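Local coordinates for protein catechol O-methyltransferase (PDB 7CVW) that catalyses the metal-dependent transfer of a methyl group from S-adenosyl-L-methionine to various catechol-like compounds, converting protocatechuic acid to vanillic and iso-vanillic acid alike, at residues L51-C56 with A76-K81; Q124-G129 with F149-R154. One frame throughout, in Å; residues are numbered along the deposited sequence.

Interaction 1 (L51-C56 with A76-K81); sequences LLAQLC and ARALPK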
loop_
_atom_site.group_PDB
_atom_site.type_symbol
_atom_site.label_atom_id
_atom_site.label_comp_id
_atom_site.label_asym_id
_atom_site.label_seq_id
_atom_site.Cartn_x
_atom_site.Cartn_y
_atom_site.Cartn_z
ATOM N N LEU A 51 0.417 -3.445 -8.446
ATOM C CA LEU A 51 -0.976 -3.162 -8.026
ATOM C C LEU A 51 -1.192 -1.661 -7.906
ATOM O O LEU A 51 -2.271 -1.183 -8.254
ATOM C CB LEU A 51 -1.249 -3.886 -6.709
ATOM C CG LEU A 51 -1.327 -5.406 -6.824
ATOM C CD1 LEU A 51 -1.383 -6.046 -5.454
ATOM C CD2 LEU A 51 -2.539 -5.848 -7.629
ATOM N N LEU A 52 -0.244 -0.935 -7.358
ATOM C CA LEU A 52 -0.368 0.535 -7.231
ATOM C C LEU A 52 -0.478 1.138 -8.637
ATOM O O LEU A 52 -1.286 2.037 -8.831
ATOM C CB LEU A 52 0.831 1.102 -6.468
ATOM C CG LEU A 52 0.868 0.813 -4.975
ATOM C CD1 LEU A 52 2.173 1.286 -4.366
ATOM C CD2 LEU A 52 -0.293 1.432 -4.224
ATOM N N ALA A 53 0.315 0.660 -9.596
ATOM C CA ALA A 53 0.256 1.182 -10.978
ATOM C C ALA A 53 -1.143 0.916 -11.564
ATOM O O ALA A 53 -1.697 1.794 -12.210
ATOM C CB ALA A 53 1.352 0.563 -11.805
ATOM N N GLN A 54 -1.713 -0.253 -11.305
ATOM C CA GLN A 54 -3.092 -0.569 -11.766
ATOM C C GLN A 54 -4.095 0.372 -11.090
ATOM O O GLN A 54 -5.032 0.865 -11.779
ATOM C CB GLN A 54 -3.430 -2.038 -11.483
ATOM C CG GLN A 54 -2.603 -3.044 -12.251
ATOM C CD GLN A 54 -3.007 -4.450 -11.876
ATOM O OE1 GLN A 54 -4.152 -4.857 -12.074
ATOM N NE2 GLN A 54 -2.085 -5.199 -11.300
ATOM N N LEU A 55 -3.956 0.638 -9.793
ATOM C CA LEU A 55 -4.905 1.542 -9.092
ATOM C C LEU A 55 -4.814 2.948 -9.688
ATOM O O LEU A 55 -5.864 3.633 -9.743
ATOM C CB LEU A 55 -4.591 1.630 -7.595
ATOM C CG LEU A 55 -5.204 0.587 -6.669
ATOM C CD1 LEU A 55 -4.879 0.973 -5.225
ATOM C CD2 LEU A 55 -6.712 0.459 -6.854
ATOM N N CYS A 56 -3.625 3.373 -10.108
ATOM C CA CYS A 56 -3.367 4.686 -10.770
ATOM C C CYS A 56 -3.924 4.674 -12.203
ATOM O O CYS A 56 -3.870 5.729 -12.834
ATOM C CB CYS A 56 -1.872 4.994 -10.817
ATOM S SG CYS A 56 -1.217 5.384 -9.182
ATOM N N ALA A 76 6.000 -2.048 -15.480
ATOM C CA ALA A 76 5.685 -1.891 -16.923
ATOM C C ALA A 76 4.600 -2.891 -17.335
ATOM O O ALA A 76 3.791 -2.583 -18.241
ATOM C CB ALA A 76 6.933 -2.091 -17.739
ATOM N N ARG A 77 4.519 -4.029 -16.649
ATOM C CA ARG A 77 3.462 -5.026 -16.949
ATOM C C ARG A 77 2.066 -4.517 -16.567
ATOM O O ARG A 77 1.101 -5.142 -17.037
ATOM C CB ARG A 77 3.801 -6.348 -16.268
ATOM C CG ARG A 77 4.855 -7.105 -17.057
ATOM C CD ARG A 77 5.371 -8.320 -16.346
ATOM N NE ARG A 77 6.203 -9.103 -17.230
ATOM C CZ ARG A 77 6.906 -10.176 -16.865
ATOM N NH1 ARG A 77 6.877 -10.615 -15.622
ATOM N NH2 ARG A 77 7.603 -10.830 -17.782
ATOM N N ALA A 78 1.920 -3.418 -15.821
ATOM C CA ALA A 78 0.600 -2.830 -15.519
ATOM C C ALA A 78 0.145 -1.918 -16.664
ATOM O O ALA A 78 -1.014 -1.509 -16.634
ATOM C CB ALA A 78 0.651 -2.048 -14.239
ATOM N N LEU A 79 1.030 -1.531 -17.579
ATOM C CA LEU A 79 0.731 -0.523 -18.622
ATOM C C LEU A 79 -0.201 -1.094 -19.687
ATOM O O LEU A 79 -0.132 -2.280 -20.014
ATOM C CB LEU A 79 2.017 -0.075 -19.304
ATOM C CG LEU A 79 3.001 0.721 -18.453
ATOM C CD1 LEU A 79 4.312 0.883 -19.211
ATOM C CD2 LEU A 79 2.448 2.074 -18.077
ATOM N N PRO A 80 -1.021 -0.233 -20.318
ATOM C CA PRO A 80 -1.680 -0.619 -21.562
ATOM C C PRO A 80 -0.630 -0.705 -22.678
ATOM O O PRO A 80 0.507 -0.279 -22.482
ATOM C CB PRO A 80 -2.703 0.510 -21.742
ATOM C CG PRO A 80 -2.021 1.723 -21.150
ATOM C CD PRO A 80 -1.303 1.159 -19.935
ATOM N N LYS A 81 -0.995 -1.235 -23.851
ATOM C CA LYS A 81 0.008 -1.455 -24.931
ATOM C C LYS A 81 0.578 -0.120 -25.433
ATOM O O LYS A 81 1.738 -0.137 -25.912
ATOM C CB LYS A 81 -0.537 -2.308 -26.084
ATOM C CG LYS A 81 0.537 -3.161 -26.749
ATOM C CD LYS A 81 0.026 -4.278 -27.652
ATOM C CE LYS A 81 -0.694 -3.764 -28.876
ATOM N NZ LYS A 81 -1.373 -4.865 -29.593
#
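Ala78 meets the C-terminal part of helix 43-55 with its methyl group, and two neighbouring residues there receive it. Ala78 CB lies 3.6 Å from Ala53 CB and 3.9 Å from Gln54 CG, facing the two partners in different directions. The meeting of the alanines is not symmetrical. The CA-CB bond of Ala78 is aimed almost straight at the other methyl, the angle Ala78 CA, Ala78 CB, Ala53 CB being 162°. The reverse angle, Ala53 CA, Ala53 CB, Ala78 CB, is 122°, so that Ala53 is approached obliquely. Gln54 offers a methylene from its aliphatic stem: CG lies opposite the carbonyl carbon and beside the backbone N (chi1 -65°), which carries it along the flank of the helix to Ala78. The contact is thus purely apolar, and it is small, burying 104 Å² in all. Ala78 is presented by a type I turn, closed by Leu79 N bonding to Ala76 O at 3.0 Å, while Arg77 next to it forms a salt bridge with Asp21. Ala53 also packs on Ile61 and Met135 of the sheet, and Gln54 on Asp200 of the second subunit. The loop carrying Ala78 is the return connection of the beta-alpha-beta crossover from strand 60-64 through helix 70-76 to strand 84-89; helix 43-55, which precedes strand 60-64, packs against it in this Rossmann-like class I methyltransferase fold.

Interaction 2 (Q124-G129 with F149-R154); sequences QLVEEG and FQWALR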
loop_
_atom_site.group_PDB
_atom_site.type_symbol
_atom_site.label_atom_id
_atom_site.label_comp_id
_atom_site.label_asym_id
_atom_site.label_seq_id
_atom_site.Cartn_x
_atom_site.Cartn_y
_atom_site.Cartn_z
ATOM N N GLN A 124 15.670 17.723 -18.051
ATOM C CA GLN A 124 15.445 17.399 -19.480
ATOM C C GLN A 124 13.980 16.997 -19.668
ATOM O O GLN A 124 13.365 17.421 -20.650
ATOM C CB GLN A 124 16.329 16.250 -19.973
ATOM C CG GLN A 124 17.820 16.415 -19.714
ATOM C CD GLN A 124 18.610 15.202 -20.131
ATOM O OE1 GLN A 124 18.060 14.135 -20.434
ATOM N NE2 GLN A 124 19.920 15.354 -20.111
ATOM N N LEU A 125 13.436 16.156 -18.779
ATOM C CA LEU A 125 12.047 15.663 -18.911
ATOM C C LEU A 125 11.094 16.855 -18.783
ATOM O O LEU A 125 10.092 16.878 -19.522
ATOM C CB LEU A 125 11.791 14.613 -17.824
ATOM C CG LEU A 125 12.555 13.291 -17.989
ATOM C CD1 LEU A 125 12.389 12.392 -16.761
ATOM C CD2 LEU A 125 12.118 12.539 -19.222
ATOM N N VAL A 126 11.427 17.827 -17.918
ATOM C CA VAL A 126 10.619 19.080 -17.789
ATOM C C VAL A 126 10.702 19.853 -19.114
ATOM O O VAL A 126 9.619 20.201 -19.655
ATOM C CB VAL A 126 11.036 19.917 -16.570
ATOM C CG1 VAL A 126 10.349 21.281 -16.576
ATOM C CG2 VAL A 126 10.708 19.168 -15.291
ATOM N N GLU A 127 11.905 20.053 -19.662
ATOM C CA GLU A 127 12.075 20.781 -20.951
ATOM C C GLU A 127 11.299 20.069 -22.060
ATOM O O GLU A 127 10.694 20.771 -22.904
ATOM C CB GLU A 127 13.551 20.938 -21.311
ATOM C CG GLU A 127 13.721 21.685 -22.615
ATOM C CD GLU A 127 15.110 22.164 -22.975
ATOM O OE1 GLU A 127 16.070 21.844 -22.238
ATOM O OE2 GLU A 127 15.221 22.851 -24.029
ATOM N N GLU A 128 11.288 18.731 -22.070
ATOM C CA GLU A 128 10.638 17.906 -23.114
ATOM C C GLU A 128 9.114 17.943 -22.977
ATOM O O GLU A 128 8.444 17.537 -23.921
ATOM C CB GLU A 128 11.091 16.455 -23.006
ATOM C CG GLU A 128 12.539 16.254 -23.393
ATOM C CD GLU A 128 13.138 14.972 -22.828
ATOM O OE1 GLU A 128 12.354 14.035 -22.502
ATOM O OE2 GLU A 128 14.374 14.893 -22.729
ATOM N N GLY A 129 8.581 18.333 -21.825
ATOM C CA GLY A 129 7.146 18.138 -21.528
ATOM C C GLY A 129 6.804 16.662 -21.438
ATOM O O GLY A 129 5.724 16.251 -21.914
ATOM N N PHE A 149 12.167 14.501 -5.308
ATOM C CA PHE A 149 10.731 14.673 -5.025
ATOM C C PHE A 149 10.256 16.025 -5.583
ATOM O O PHE A 149 9.153 16.092 -6.141
ATOM C CB PHE A 149 10.441 14.555 -3.539
ATOM C CG PHE A 149 8.987 14.369 -3.205
ATOM C CD1 PHE A 149 8.420 13.106 -3.216
ATOM C CD2 PHE A 149 8.178 15.456 -2.911
ATOM C CE1 PHE A 149 7.089 12.903 -2.875
ATOM C CE2 PHE A 149 6.845 15.253 -2.577
ATOM C CZ PHE A 149 6.301 13.986 -2.565
ATOM N N GLN A 150 11.063 17.082 -5.471
ATOM C CA GLN A 150 10.659 18.401 -6.010
ATOM C C GLN A 150 10.527 18.319 -7.527
ATOM O O GLN A 150 9.580 18.852 -8.068
ATOM C CB GLN A 150 11.652 19.494 -5.626
ATOM C CG GLN A 150 11.920 19.575 -4.133
ATOM C CD GLN A 150 10.688 19.601 -3.265
ATOM O OE1 GLN A 150 9.718 20.305 -3.547
ATOM N NE2 GLN A 150 10.722 18.803 -2.205
ATOM N N TRP A 151 11.449 17.652 -8.209
ATOM C CA TRP A 151 11.359 17.435 -9.669
ATOM C C TRP A 151 10.153 16.565 -9.997
ATOM O O TRP A 151 9.432 16.857 -10.953
ATOM C CB TRP A 151 12.661 16.822 -10.179
ATOM C CG TRP A 151 13.783 17.806 -10.303
ATOM C CD1 TRP A 151 14.898 17.881 -9.535
ATOM C CD2 TRP A 151 13.869 18.900 -11.236
ATOM N NE1 TRP A 151 15.689 18.926 -9.939
ATOM C CE2 TRP A 151 15.082 19.568 -10.976
ATOM C CE3 TRP A 151 13.048 19.365 -12.269
ATOM C CZ2 TRP A 151 15.504 20.683 -11.698
ATOM C CZ3 TRP A 151 13.465 20.463 -12.992
ATOM C CH2 TRP A 151 14.666 21.116 -12.699
ATOM N N ALA A 152 9.892 15.534 -9.204
ATOM C CA ALA A 152 8.732 14.645 -9.414
ATOM C C ALA A 152 7.452 15.490 -9.399
ATOM O O ALA A 152 6.581 15.284 -10.274
ATOM C CB ALA A 152 8.718 13.546 -8.383
ATOM N N LEU A 153 7.328 16.455 -8.490
ATOM C CA LEU A 153 6.103 17.304 -8.438
ATOM C C LEU A 153 5.961 18.114 -9.731
ATOM O O LEU A 153 4.833 18.276 -10.227
ATOM C CB LEU A 153 6.187 18.215 -7.214
ATOM C CG LEU A 153 6.028 17.503 -5.876
ATOM C CD1 LEU A 153 6.206 18.498 -4.731
ATOM C CD2 LEU A 153 4.678 16.840 -5.769
ATOM N N ARG A 154 7.067 18.600 -10.279
ATOM C CA ARG A 154 7.054 19.352 -11.559
ATOM C C ARG A 154 6.562 18.446 -12.699
ATOM O O ARG A 154 6.120 18.972 -13.708
ATOM C CB ARG A 154 8.448 19.909 -11.837
ATOM C CG ARG A 154 8.802 21.134 -11.009
ATOM C CD ARG A 154 8.611 22.387 -11.840
ATOM N NE ARG A 154 9.901 22.916 -12.260
ATOM C CZ ARG A 154 10.133 23.568 -13.393
ATOM N NH1 ARG A 154 9.167 23.759 -14.281
ATOM N NH2 ARG A 154 11.351 24.010 -13.641
#
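Val126 reaches from helix 118-128 toward helix 145-154, and its two methyls divide the contact between a tryptophan and an arginine. The CA-CB bond points toward the other helix, but CB itself stays back, 4.4 Å from Trp151 CZ3, and the closer approaches are made by the branches. With chi1 at 171°, CG1 lies opposite the backbone N and CG2 opposite the carbonyl carbon, so the methyls diverge toward different partners. CG2 comes to the rim of the indole, near the ring plane, and is 3.8 Å from Trp151 CZ3; CE3 is equally close, which places the methyl beside the bond between those carbons rather than over a face. The same methyl has Arg154 CB at 4.2 Å. CG1, by contrast, lies over one face of the Arg154 guanidinium: NH1 is 3.6 Å from Val126 CG1, CZ follows at 3.9 Å, and NH2 is slightly farther. The arginine chain bends at both chi2 (-100°) and chi3 (-105°), and this folding brings the flat group back over the valine instead of letting it extend from the helix. The guanidinium therefore uses its face here as an apolar surface. Trp151 continues along the partner helix, packing on Ile119, Leu122 and Pro123. Just beyond Val126, Gly129 ends helix 118-128 in a Schellman motif, with its N bonded to Val126 O at 3.0 Å and its phi positive. This largely surface-lying contact joins two successive helices flanking strand 133-138 in chain order, as in the alternating beta-alpha topology of Rossmann-like methyltransferases.

Overall arrangement
Interaction 1 closes before interaction 2 opens along the chain, and both belong to one O-methyltransferase domain built round a single mixed sheet. Their centres are 21 Å apart and their nearest atoms about 13 Å, so neither touches the other. Interaction 1 ties helix 43-55 to the loop leading into strand 84-89; interaction 2 pairs helices 118-128 and 145-154, which precede and follow strand 133-138. Strand 160-165 is a shared neighbour: its Leu161 meets Leu52 and Cys56, and its Ile162 meets Phe149, Ala152 and Leu153. The bound S-adenosyl-L-homocysteine is about 14 Å from the Ala53 side chain and about 11 Å from that of Trp151, so both contacts belong to the scaffold and not to the cofactor site itself.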